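Local coordinates for cytochrome P450 (Picrophilus torridus, PDB 2RFB), which binds heme and, as a member of the cytochrome P450 family, probably inserts one atom of molecular oxygen into organic substrates as a monooxygenase, at residues Y16-D20 against D267-F271; T81-I86 against E97-L102; L148-F152 against M175-I179; I201-D205 against I319-Y323; R218-V222 against A305-N310. All coordinates share one frame; numbering follows the deposited sequence.

Interaction 1 (Y16-D20 against D267-F271)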
# COMPACT_ATOMS: atom_id res chain seq x y z
N TYR A 16 13.73 13.55 -6.86
CA TYR A 16 12.64 13.48 -7.84
C TYR A 16 12.89 12.59 -9.04
O TYR A 16 11.96 12.00 -9.54
CB TYR A 16 12.40 14.88 -8.41
CG TYR A 16 11.96 15.88 -7.41
CD1 TYR A 16 12.85 16.86 -6.96
CD2 TYR A 16 10.64 15.88 -6.90
CE1 TYR A 16 12.44 17.80 -6.05
CE2 TYR A 16 10.23 16.83 -5.98
CZ TYR A 16 11.14 17.77 -5.55
OH TYR A 16 10.78 18.75 -4.65
N LYS A 17 14.12 12.56 -9.54
CA LYS A 17 14.48 11.84 -10.73
C LYS A 17 14.46 10.39 -10.43
O LYS A 17 14.85 9.97 -9.35
CB LYS A 17 15.90 12.18 -11.16
CG LYS A 17 16.12 13.54 -11.76
CD LYS A 17 17.53 13.61 -12.30
CE LYS A 17 18.59 14.12 -11.30
NZ LYS A 17 19.88 14.47 -12.04
N TYR A 18 14.01 9.61 -11.41
CA TYR A 18 13.90 8.16 -11.26
C TYR A 18 15.23 7.51 -10.88
O TYR A 18 15.26 6.76 -9.92
CB TYR A 18 13.33 7.54 -12.54
CG TYR A 18 13.11 6.03 -12.53
CD1 TYR A 18 11.83 5.51 -12.58
CD2 TYR A 18 14.19 5.14 -12.57
CE1 TYR A 18 11.62 4.13 -12.60
CE2 TYR A 18 14.01 3.76 -12.59
CZ TYR A 18 12.71 3.25 -12.63
OH TYR A 18 12.52 1.86 -12.64
N SER A 19 16.33 7.81 -11.57
CA SER A 19 17.56 7.18 -11.14
C SER A 19 17.99 7.57 -9.75
O SER A 19 18.65 6.77 -9.10
CB SER A 19 18.71 7.41 -12.11
OG SER A 19 18.65 8.74 -12.55
N ASP A 20 17.64 8.77 -9.29
CA ASP A 20 18.03 9.18 -7.95
C ASP A 20 17.14 8.54 -6.90
O ASP A 20 17.63 8.09 -5.86
CB ASP A 20 18.00 10.69 -7.82
CG ASP A 20 19.06 11.35 -8.63
OD1 ASP A 20 20.13 10.73 -8.88
OD2 ASP A 20 18.85 12.52 -9.00
N ASP A 267 9.19 10.44 -15.06
CA ASP A 267 10.49 10.78 -15.66
C ASP A 267 10.64 10.33 -17.13
O ASP A 267 10.70 9.13 -17.45
CB ASP A 267 11.55 10.15 -14.78
CG ASP A 267 12.93 10.73 -14.99
OD1 ASP A 267 13.29 11.14 -16.14
OD2 ASP A 267 13.70 10.67 -14.00
N GLU A 268 10.71 11.31 -18.02
CA GLU A 268 10.88 11.11 -19.48
C GLU A 268 12.13 10.35 -19.87
O GLU A 268 12.19 9.76 -20.94
CB GLU A 268 10.91 12.46 -20.20
CG GLU A 268 9.62 13.26 -20.00
CD GLU A 268 9.73 14.72 -20.40
OE1 GLU A 268 10.79 15.08 -21.02
OE2 GLU A 268 8.76 15.49 -20.10
N THR A 269 13.12 10.35 -18.99
CA THR A 269 14.33 9.59 -19.21
C THR A 269 14.10 8.08 -19.13
O THR A 269 14.83 7.33 -19.70
CB THR A 269 15.39 10.04 -18.19
OG1 THR A 269 15.84 11.35 -18.57
CG2 THR A 269 16.57 9.08 -18.12
N PHE A 270 13.09 7.64 -18.40
CA PHE A 270 12.83 6.22 -18.28
C PHE A 270 11.54 5.81 -18.94
O PHE A 270 11.36 4.64 -19.27
CB PHE A 270 12.82 5.78 -16.80
CG PHE A 270 14.16 5.46 -16.29
CD1 PHE A 270 15.04 6.48 -15.93
CD2 PHE A 270 14.56 4.13 -16.21
CE1 PHE A 270 16.33 6.19 -15.48
CE2 PHE A 270 15.82 3.82 -15.77
CZ PHE A 270 16.74 4.85 -15.40
N PHE A 271 10.63 6.75 -19.13
CA PHE A 271 9.40 6.37 -19.77
C PHE A 271 9.17 7.27 -20.96
O PHE A 271 9.16 8.49 -20.83
CB PHE A 271 8.25 6.49 -18.77
CG PHE A 271 8.43 5.66 -17.54
CD1 PHE A 271 8.85 6.24 -16.35
CD2 PHE A 271 8.18 4.29 -17.56
CE1 PHE A 271 9.03 5.49 -15.20
CE2 PHE A 271 8.35 3.49 -16.38
CZ PHE A 271 8.77 4.11 -15.20
O HOH W 1 16.27 9.52 -13.81
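Y18 stacks face to face on F270, and its backbone N-H is held by D267; together these fasten the start of helix 18-26 to the loop after helix 261-264. The ring centroids lie 4.2 Å apart with planes at 19°. CG of Y18 points away from the backbone N (chi1 -178°), which carries the ring across to F270. Y18 CD2 sits above the centre of the F270 ring, whereas F270 CG lies toward the rim of the tyrosine. F271 approaches the same tyrosine obliquely, its CE1 3.8 Å from Y18 CD1. The polar link is nearly straight, Y18 N to D267 OD2 at 2.8 Å and 164°, and uses the anti lone pair of OD2. A water donates to that oxygen and accepts from S19 N, while D267 OD1 receives T269 N at 3.0 Å, fixing the carboxylate through an Asx turn. With an alanine here instead of F270, the stacked face of Y18 would probably lose its cover and the ring be freer to rock about its CB-CG bond, though its OH would still be bonded to M284 O. The contact joins helix 18-26, in the position of helix B, to the P450 meander loop.

Interaction 2 (T81-I86 against E97-L102)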
# COMPACT_ATOMS: atom_id res chain seq x y z
N THR A 81 -15.60 -12.20 -2.44
CA THR A 81 -15.77 -10.95 -1.72
C THR A 81 -16.09 -9.77 -2.65
O THR A 81 -17.05 -8.99 -2.42
CB THR A 81 -14.54 -10.64 -0.88
OG1 THR A 81 -14.31 -11.75 -0.01
CG2 THR A 81 -14.78 -9.42 -0.06
N SER A 82 -15.30 -9.64 -3.70
CA SER A 82 -15.45 -8.50 -4.57
C SER A 82 -16.84 -8.52 -5.17
O SER A 82 -17.50 -7.48 -5.26
CB SER A 82 -14.36 -8.50 -5.64
OG SER A 82 -14.67 -7.58 -6.65
N ASN A 83 -17.33 -9.72 -5.49
CA ASN A 83 -18.62 -9.83 -6.12
C ASN A 83 -19.72 -9.47 -5.16
O ASN A 83 -20.64 -8.75 -5.54
CB ASN A 83 -18.83 -11.19 -6.77
CG ASN A 83 -20.21 -11.32 -7.41
OD1 ASN A 83 -21.01 -12.14 -7.01
ND2 ASN A 83 -20.49 -10.45 -8.39
N ASP A 84 -19.62 -9.93 -3.92
CA ASP A 84 -20.61 -9.60 -2.88
C ASP A 84 -20.82 -8.08 -2.71
O ASP A 84 -21.96 -7.62 -2.59
CB ASP A 84 -20.17 -10.18 -1.53
CG ASP A 84 -20.58 -11.62 -1.34
OD1 ASP A 84 -20.23 -12.16 -0.27
OD2 ASP A 84 -21.27 -12.22 -2.21
N LEU A 85 -19.72 -7.32 -2.73
CA LEU A 85 -19.75 -5.87 -2.51
C LEU A 85 -20.09 -5.02 -3.72
O LEU A 85 -20.57 -3.89 -3.55
CB LEU A 85 -18.37 -5.41 -2.07
CG LEU A 85 -17.83 -5.95 -0.78
CD1 LEU A 85 -16.38 -5.53 -0.80
CD2 LEU A 85 -18.65 -5.37 0.44
N ILE A 86 -19.76 -5.50 -4.91
CA ILE A 86 -20.06 -4.79 -6.16
C ILE A 86 -21.53 -4.98 -6.59
O ILE A 86 -22.06 -4.16 -7.35
CB ILE A 86 -19.09 -5.29 -7.29
CG1 ILE A 86 -18.92 -4.26 -8.42
CG2 ILE A 86 -19.55 -6.66 -7.89
CD1 ILE A 86 -18.16 -3.04 -8.11
N GLU A 97 -18.05 2.02 0.12
CA GLU A 97 -18.90 0.82 0.01
C GLU A 97 -18.24 -0.29 -0.80
O GLU A 97 -18.71 -1.42 -0.77
CB GLU A 97 -20.26 1.14 -0.58
CG GLU A 97 -21.04 2.12 0.25
CD GLU A 97 -21.22 1.68 1.72
OE1 GLU A 97 -21.73 0.54 1.94
OE2 GLU A 97 -20.90 2.50 2.64
N TYR A 98 -17.18 0.01 -1.52
CA TYR A 98 -16.52 -1.04 -2.23
C TYR A 98 -15.03 -0.97 -1.98
O TYR A 98 -14.43 -1.90 -1.52
CB TYR A 98 -16.81 -0.97 -3.74
CG TYR A 98 -16.06 -2.09 -4.49
CD1 TYR A 98 -16.60 -3.39 -4.60
CD2 TYR A 98 -14.81 -1.85 -5.05
CE1 TYR A 98 -15.88 -4.41 -5.28
CE2 TYR A 98 -14.13 -2.81 -5.72
CZ TYR A 98 -14.66 -4.08 -5.84
OH TYR A 98 -13.90 -5.00 -6.51
N ALA A 99 -14.41 0.15 -2.28
CA ALA A 99 -12.95 0.22 -2.27
C ALA A 99 -12.29 0.12 -0.86
O ALA A 99 -11.22 -0.46 -0.74
CB ALA A 99 -12.46 1.45 -3.08
N VAL A 100 -12.92 0.64 0.20
CA VAL A 100 -12.44 0.45 1.59
C VAL A 100 -12.75 -0.95 2.11
O VAL A 100 -12.01 -1.51 2.90
CB VAL A 100 -13.07 1.51 2.56
CG1 VAL A 100 -13.18 1.01 4.07
CG2 VAL A 100 -12.36 2.83 2.48
N ARG A 101 -13.87 -1.53 1.70
CA ARG A 101 -14.32 -2.75 2.37
C ARG A 101 -13.60 -4.00 1.87
O ARG A 101 -13.51 -5.03 2.58
CB ARG A 101 -15.84 -2.94 2.24
CG ARG A 101 -16.69 -1.81 2.85
CD ARG A 101 -17.95 -2.40 3.53
NE ARG A 101 -19.20 -2.10 2.85
CZ ARG A 101 -20.30 -2.88 2.86
NH1 ARG A 101 -20.32 -4.06 3.48
NH2 ARG A 101 -21.38 -2.49 2.20
N LEU A 102 -13.14 -3.91 0.63
CA LEU A 102 -12.57 -5.05 -0.05
C LEU A 102 -11.26 -5.44 0.63
O LEU A 102 -11.15 -6.54 1.14
CB LEU A 102 -12.41 -4.78 -1.57
CG LEU A 102 -11.59 -5.83 -2.35
CD1 LEU A 102 -12.40 -7.07 -2.66
CD2 LEU A 102 -11.05 -5.25 -3.64
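Y98 is met by I86 over a face, by S82 at its edge and hydroxyl, and by L85 obliquely. I86 CD1 lies 4.1 Å from the ring centroid and 21° off the normal, which makes a CH-pi contact displaced toward the rim. S82 O sits at the ring edge, in plane, and L85 CB is 3.7 Å from Y98 CD1. At the far end Y98 OH and S82 OG share a hydrogen bond of 2.7 Å in which either could be the donor; the position of OG is less certain than the rest. With CG of Y98 anti to its backbone N (chi1 178°), the ring can extend across to helix 75-86.

L85 divides its two methyls between different partners. CD2 rests over a face of the R101 guanidinium, 3.7 Å from R101 NH1, and CD1 turns to the backbone of L102, 3.9 Å from L102 N. L102 answers with its CD1 against S82 CB at 3.8 Å.

Behind this layer, R101 NH2 forms a salt bridge to E97 OE1 at 3.1 Å, tilted 25° from the guanidinium plane, which helps keep the flat group in place above L85. The backbone bond from L102 N to Y98 O ties the ring-bearing residue to L102 of helix 101-111.

Further out, I307 and A308 of helix 298-315 pack on S82 and Y98, while I312 and H315 meet I86. I197 of helix 175-206 touches A99 and L102, so the contact belongs to the four-helix bundle (D, E, I, L) of the P450 core.

Interaction 3 (L148-F152 against M175-I179)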
# COMPACT_ATOMS: atom_id res chain seq x y z
N LEU A 148 -7.46 -10.12 20.19
CA LEU A 148 -6.20 -10.51 19.55
C LEU A 148 -5.41 -11.52 20.38
O LEU A 148 -4.86 -12.48 19.83
CB LEU A 148 -5.33 -9.29 19.24
CG LEU A 148 -5.69 -8.55 17.95
CD1 LEU A 148 -4.74 -7.38 17.73
CD2 LEU A 148 -5.70 -9.47 16.70
N LEU A 149 -5.36 -11.29 21.68
CA LEU A 149 -4.60 -12.12 22.57
C LEU A 149 -5.23 -13.51 22.67
O LEU A 149 -4.52 -14.50 22.75
CB LEU A 149 -4.47 -11.46 23.94
CG LEU A 149 -3.63 -10.16 23.99
CD1 LEU A 149 -3.56 -9.62 25.41
CD2 LEU A 149 -2.21 -10.34 23.43
N GLU A 150 -6.55 -13.57 22.65
CA GLU A 150 -7.24 -14.85 22.61
C GLU A 150 -6.92 -15.60 21.31
O GLU A 150 -6.66 -16.78 21.32
CB GLU A 150 -8.75 -14.66 22.83
CG GLU A 150 -9.32 -15.03 24.25
CD GLU A 150 -8.29 -15.06 25.41
OE1 GLU A 150 -7.49 -14.10 25.57
OE2 GLU A 150 -8.32 -16.05 26.19
N ILE A 151 -6.89 -14.90 20.19
CA ILE A 151 -6.67 -15.55 18.92
C ILE A 151 -5.27 -16.12 18.84
O ILE A 151 -5.09 -17.29 18.49
CB ILE A 151 -6.89 -14.59 17.77
CG1 ILE A 151 -8.35 -14.15 17.76
CG2 ILE A 151 -6.49 -15.25 16.46
CD1 ILE A 151 -8.56 -12.76 17.22
N PHE A 152 -4.28 -15.30 19.22
CA PHE A 152 -2.90 -15.76 19.28
C PHE A 152 -2.72 -17.10 19.99
O PHE A 152 -1.77 -17.83 19.71
CB PHE A 152 -2.01 -14.70 19.92
CG PHE A 152 -1.45 -13.72 18.94
CD1 PHE A 152 -1.84 -12.39 18.97
CD2 PHE A 152 -0.56 -14.13 17.95
CE1 PHE A 152 -1.34 -11.50 18.05
CE2 PHE A 152 -0.07 -13.23 17.03
CZ PHE A 152 -0.45 -11.93 17.08
N MET A 175 5.15 -9.67 22.39
CA MET A 175 3.74 -9.55 22.10
C MET A 175 3.44 -8.17 21.52
O MET A 175 2.52 -8.03 20.73
CB MET A 175 2.91 -9.86 23.36
CG MET A 175 1.38 -9.86 23.20
SD MET A 175 0.68 -10.60 21.68
CE MET A 175 0.64 -12.33 22.14
N ASP A 176 4.24 -7.16 21.87
CA ASP A 176 4.12 -5.85 21.25
C ASP A 176 4.60 -5.89 19.79
O ASP A 176 4.18 -5.09 18.95
CB ASP A 176 4.88 -4.77 22.03
CG ASP A 176 4.68 -3.36 21.42
OD1 ASP A 176 3.51 -2.89 21.32
OD2 ASP A 176 5.67 -2.73 21.01
N GLU A 177 5.49 -6.83 19.50
CA GLU A 177 6.01 -6.97 18.17
C GLU A 177 5.01 -7.71 17.32
O GLU A 177 4.82 -7.37 16.16
CB GLU A 177 7.35 -7.70 18.17
CG GLU A 177 8.51 -6.81 18.54
CD GLU A 177 9.71 -7.60 19.09
OE1 GLU A 177 9.57 -8.81 19.44
OE2 GLU A 177 10.79 -6.98 19.18
N LYS A 178 4.34 -8.70 17.90
CA LYS A 178 3.33 -9.41 17.17
C LYS A 178 2.18 -8.46 16.79
O LYS A 178 1.72 -8.49 15.64
CB LYS A 178 2.84 -10.64 17.95
CG LYS A 178 3.83 -11.81 18.07
CD LYS A 178 3.48 -12.71 19.29
CE LYS A 178 4.53 -13.77 19.51
NZ LYS A 178 4.68 -14.21 20.94
N ILE A 179 1.71 -7.63 17.73
CA ILE A 179 0.60 -6.72 17.41
C ILE A 179 1.03 -5.72 16.34
O ILE A 179 0.31 -5.53 15.32
CB ILE A 179 0.11 -5.91 18.61
CG1 ILE A 179 -0.10 -6.79 19.85
CG2 ILE A 179 -1.14 -5.08 18.23
CD1 ILE A 179 -1.30 -7.70 19.83
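The F152 ring takes the aliphatic chain of K178 over one face, CD lying above it, and K178 CB comes within 3.6 Å of F152 CZ. Two other groups arrive obliquely: M175 CE, 4.0 Å from F152 CD1, and I179 CD1, 4.2 Å from F152 CE1. The sulfur takes part as well. M175 SD is 4.6 Å from the ring centroid and 31° off the normal, a Met-aromatic contact of slanted geometry. Bends at chi2 and chi3 curl the methionine back so that sulfur and methyl both face helix 136-153, and there L149 CD2 touches SD at 3.4 Å. Farther along, L148 CD1 meets I179 CD1 at 4.0 Å.

The local helix axes approach to 11.8 Å at an angle of 101°, a wide separation bridged by long side chains. I160, L163 and A164 of helix 159-164 also pack on F152, placing its ring among three helices. In P450 nomenclature the crossing joins helix G to the beginning of helix I.

No hydrogen bond spans the two segments, and K178 NZ instead bonds L173 O. Cohesion between them therefore rests on dispersion and the burial of apolar surface, with the lysine contributing methylenes to the ring and its amine to the adjacent backbone.

Interaction 4 (I201-D205 against I319-Y323)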
# COMPACT_ATOMS: atom_id res chain seq x y z
N ILE A 201 -10.35 3.81 -11.56
CA ILE A 201 -11.67 4.23 -12.04
C ILE A 201 -11.42 5.58 -12.73
O ILE A 201 -11.96 5.85 -13.79
CB ILE A 201 -12.74 4.27 -10.90
CG1 ILE A 201 -13.09 2.85 -10.46
CG2 ILE A 201 -14.00 5.05 -11.31
CD1 ILE A 201 -13.77 2.75 -9.09
N ARG A 202 -10.57 6.39 -12.14
CA ARG A 202 -10.18 7.63 -12.78
C ARG A 202 -9.50 7.44 -14.17
O ARG A 202 -9.73 8.20 -15.12
CB ARG A 202 -9.27 8.38 -11.83
CG ARG A 202 -8.80 9.67 -12.34
CD ARG A 202 -8.01 10.38 -11.30
NE ARG A 202 -7.47 11.62 -11.85
CZ ARG A 202 -6.55 12.37 -11.25
NH1 ARG A 202 -6.06 12.03 -10.06
NH2 ARG A 202 -6.13 13.46 -11.83
N VAL A 203 -8.66 6.43 -14.33
CA VAL A 203 -8.09 6.26 -15.67
C VAL A 203 -9.24 5.98 -16.64
O VAL A 203 -9.32 6.60 -17.72
CB VAL A 203 -7.04 5.11 -15.74
CG1 VAL A 203 -6.68 4.80 -17.22
CG2 VAL A 203 -5.83 5.44 -14.89
N ILE A 204 -10.13 5.06 -16.26
CA ILE A 204 -11.23 4.68 -17.15
C ILE A 204 -12.08 5.91 -17.53
O ILE A 204 -12.31 6.16 -18.72
CB ILE A 204 -12.17 3.62 -16.54
CG1 ILE A 204 -11.41 2.32 -16.19
CG2 ILE A 204 -13.31 3.35 -17.52
CD1 ILE A 204 -10.72 1.68 -17.39
N ASP A 205 -12.55 6.67 -16.53
CA ASP A 205 -13.20 7.96 -16.71
C ASP A 205 -12.47 8.84 -17.70
O ASP A 205 -13.10 9.50 -18.51
CB ASP A 205 -13.26 8.70 -15.35
CG ASP A 205 -13.82 10.14 -15.46
OD1 ASP A 205 -13.04 11.11 -15.26
OD2 ASP A 205 -15.03 10.27 -15.76
N ILE A 319 -18.72 4.53 -17.48
CA ILE A 319 -18.04 4.97 -16.26
C ILE A 319 -17.63 6.45 -16.35
O ILE A 319 -16.59 6.75 -16.88
CB ILE A 319 -16.82 4.01 -15.96
CG1 ILE A 319 -17.36 2.61 -15.68
CG2 ILE A 319 -15.89 4.54 -14.82
CD1 ILE A 319 -16.37 1.65 -15.14
N LYS A 320 -18.49 7.36 -15.89
CA LYS A 320 -18.17 8.79 -15.71
C LYS A 320 -18.15 9.11 -14.23
O LYS A 320 -19.08 8.77 -13.49
CB LYS A 320 -19.24 9.72 -16.34
CG LYS A 320 -19.67 9.43 -17.77
CD LYS A 320 -21.03 10.07 -18.08
CE LYS A 320 -21.71 9.41 -19.32
NZ LYS A 320 -21.83 7.89 -19.23
N ILE A 321 -17.11 9.78 -13.78
CA ILE A 321 -17.05 10.17 -12.38
C ILE A 321 -17.88 11.41 -12.20
O ILE A 321 -17.76 12.34 -12.96
CB ILE A 321 -15.62 10.46 -11.96
CG1 ILE A 321 -14.84 9.14 -11.78
CG2 ILE A 321 -15.62 11.34 -10.68
CD1 ILE A 321 -13.32 9.29 -11.40
N ASP A 322 -18.76 11.43 -11.21
CA ASP A 322 -19.52 12.66 -10.97
C ASP A 322 -18.74 13.64 -10.10
O ASP A 322 -18.69 13.48 -8.90
CB ASP A 322 -20.87 12.38 -10.32
CG ASP A 322 -21.67 13.64 -10.10
OD1 ASP A 322 -21.13 14.77 -10.17
OD2 ASP A 322 -22.89 13.51 -9.86
N TYR A 323 -18.19 14.67 -10.71
CA TYR A 323 -17.30 15.58 -9.99
C TYR A 323 -17.97 16.65 -9.12
O TYR A 323 -17.26 17.40 -8.43
CB TYR A 323 -16.30 16.22 -10.97
CG TYR A 323 -15.10 15.34 -11.12
CD1 TYR A 323 -14.89 14.59 -12.28
CD2 TYR A 323 -14.21 15.16 -10.06
CE1 TYR A 323 -13.82 13.75 -12.38
CE2 TYR A 323 -13.13 14.32 -10.17
CZ TYR A 323 -12.95 13.62 -11.33
OH TYR A 323 -11.88 12.79 -11.44
O HOH W 2 -11.39 12.13 -13.77
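D205 and I321 lock the end of helix 175-206, the long central helix (helix I) of the P450 fold, onto the loop that follows helix 298-315. The aspartate can be traced outward. Its CB lies 3.9 Å from I321 CG1, and the two side chains cross at about a right angle. CG, anti to the backbone N (chi1 175°), is thereby directed toward the I321 amide. OD2 then accepts I321 N at 2.9 Å in a nearly straight bond of 171°; the donor stands above the carboxylate plane, 56° out of it, and so no in-plane approach is used. OD1, the other branch, lies at the edge of the Y323 ring, 4.0 Å from Y323 CE1. A water modelled between D205 OD1 and Y323 OH stands too close to both for its bridge to be more than doubtful; the hydroxyl is also bonded to Y337.

The apolar half of the contact flanks this polar one. I321 CD1 reaches the helix backbone at R202 CA, 3.8 Å away, while the arginine carries its charge elsewhere, to a salt bridge with E206 and a cation-pi contact with Y229. I312 of helix 298-315 packs on both I201 and I319. The I319 methyl settles between two helix residues, with I319 CG2 3.9 Å from I204 CG2 and 4.0 Å from I201 CG2.

Interaction 5 (R218-V222 against A305-N310)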
# COMPACT_ATOMS: atom_id res chain seq x y z
N ARG A 218 -5.56 -7.18 -17.75
CA ARG A 218 -5.79 -6.55 -16.45
C ARG A 218 -4.50 -6.19 -15.73
O ARG A 218 -4.35 -5.03 -15.30
CB ARG A 218 -6.70 -7.41 -15.61
CG ARG A 218 -8.10 -7.37 -16.19
CD ARG A 218 -9.12 -8.02 -15.32
NE ARG A 218 -9.22 -9.45 -15.66
CZ ARG A 218 -8.92 -10.43 -14.82
NH1 ARG A 218 -8.47 -10.18 -13.57
NH2 ARG A 218 -9.06 -11.68 -15.24
N SER A 219 -3.58 -7.15 -15.63
CA SER A 219 -2.28 -6.90 -15.03
C SER A 219 -1.62 -5.66 -15.55
O SER A 219 -1.22 -4.78 -14.76
CB SER A 219 -1.33 -8.07 -15.24
OG SER A 219 -1.77 -9.14 -14.44
N GLY A 220 -1.55 -5.57 -16.87
CA GLY A 220 -0.94 -4.45 -17.55
C GLY A 220 -1.59 -3.15 -17.21
O GLY A 220 -0.88 -2.16 -16.98
N PHE A 221 -2.92 -3.13 -17.14
CA PHE A 221 -3.65 -1.91 -16.76
C PHE A 221 -3.34 -1.50 -15.30
O PHE A 221 -3.18 -0.31 -14.97
CB PHE A 221 -5.16 -2.09 -16.98
CG PHE A 221 -5.98 -0.85 -16.71
CD1 PHE A 221 -6.39 -0.03 -17.75
CD2 PHE A 221 -6.35 -0.50 -15.45
CE1 PHE A 221 -7.15 1.11 -17.54
CE2 PHE A 221 -7.13 0.66 -15.22
CZ PHE A 221 -7.54 1.45 -16.28
N VAL A 222 -3.20 -2.49 -14.44
CA VAL A 222 -2.95 -2.24 -13.02
C VAL A 222 -1.55 -1.68 -12.90
O VAL A 222 -1.35 -0.66 -12.19
CB VAL A 222 -3.12 -3.56 -12.17
CG1 VAL A 222 -2.51 -3.42 -10.77
CG2 VAL A 222 -4.61 -4.01 -12.12
N ALA A 305 -6.39 -5.63 -7.16
CA ALA A 305 -6.71 -4.61 -8.15
C ALA A 305 -7.22 -5.29 -9.43
O ALA A 305 -8.26 -4.89 -10.03
CB ALA A 305 -5.48 -3.77 -8.45
N SER A 306 -6.53 -6.35 -9.80
CA SER A 306 -6.90 -7.05 -11.03
C SER A 306 -8.36 -7.57 -11.01
O SER A 306 -9.10 -7.49 -12.02
CB SER A 306 -5.95 -8.20 -11.25
OG SER A 306 -6.54 -9.10 -12.15
N ILE A 307 -8.79 -8.09 -9.86
CA ILE A 307 -10.14 -8.62 -9.78
C ILE A 307 -11.08 -7.41 -9.69
O ILE A 307 -12.17 -7.44 -10.29
CB ILE A 307 -10.28 -9.60 -8.57
CG1 ILE A 307 -9.71 -10.97 -8.88
CG2 ILE A 307 -11.71 -9.68 -8.03
CD1 ILE A 307 -9.08 -11.64 -7.62
N ALA A 308 -10.67 -6.37 -8.94
CA ALA A 308 -11.49 -5.16 -8.80
C ALA A 308 -11.77 -4.53 -10.15
O ALA A 308 -12.90 -4.26 -10.49
CB ALA A 308 -10.83 -4.13 -7.85
N LEU A 309 -10.72 -4.34 -10.94
CA LEU A 309 -10.88 -3.91 -12.33
C LEU A 309 -11.85 -4.81 -13.10
O LEU A 309 -12.85 -4.33 -13.65
CB LEU A 309 -9.54 -3.92 -13.04
CG LEU A 309 -9.50 -3.31 -14.44
CD1 LEU A 309 -9.73 -1.75 -14.44
CD2 LEU A 309 -8.13 -3.67 -14.97
N ASN A 310 -11.59 -6.10 -13.12
CA ASN A 310 -12.51 -6.93 -13.83
C ASN A 310 -13.98 -6.75 -13.38
O ASN A 310 -14.90 -6.55 -14.20
CB ASN A 310 -12.08 -8.39 -13.76
CG ASN A 310 -12.77 -9.22 -14.79
OD1 ASN A 310 -13.02 -10.39 -14.59
ND2 ASN A 310 -13.12 -8.60 -15.90
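F221 and V222 form the buried, apolar part of the contact with A305 and L309, whereas R218 spans a partly exposed margin that is itself closely fitted. On the buried side F221 CE2 approaches L309 CD1 to 3.6 Å, the two side chains crossing at about a right angle, and V222 lays its methyls on A305, with CG2 3.8 Å from A305 CB. M200, V203 and I204 of helix 175-206 also pack on the phenylalanine.

Toward the margin the contact changes character. R218 fits as a knob into a hole lined by S306, I307, L309 and N310. Its CD comes within 3.4 Å of N310 CB, and a bend at chi3 swings the guanidinium over N310. There the guanidinium and amide planes stand 15° apart, stacked, with N310 CG toward the rim of the charged group. R218 NH1 gives a weak hydrogen bond to S306 O, 3.2 Å at 150°, and is also close to S306 OG at 2.6 Å. A leucine in place of R218 would probably leave S306 O without this second donor, beyond the helix bond from N310 N, and strip the amide of N310 of its stacked partner.

The local axes cross at 107° and come within 9.1 Å. This is the meeting of the K and L helices of a cytochrome P450, close to the heme: the side chain of A305 is about 6 Å from the heme, and helix 298-315 begins just after C295, the axial iron ligand.

In the fold
Interactions 2, 4 and 5 are linked in the helical core: interaction 5 touches interaction 2 through Y98 against A308 and interaction 4 through I204 against F221, with centres about 15 and 16 Å away. Helix 175-206 serves interaction 3 near its start and interaction 4 near its end, about 41 Å apart between centres, and so runs across the molecule. Along the chain, interactions 2 and 3 close in series inside the loop of interaction 1; interaction 5 is nested within interaction 4, and both cross interaction 1. The outlying interactions 1 and 3 lie on opposite sides of the chain's centre. Interactions 1, 4 and 5 tie distant parts of the chain, interactions 2 and 3 nearer ones.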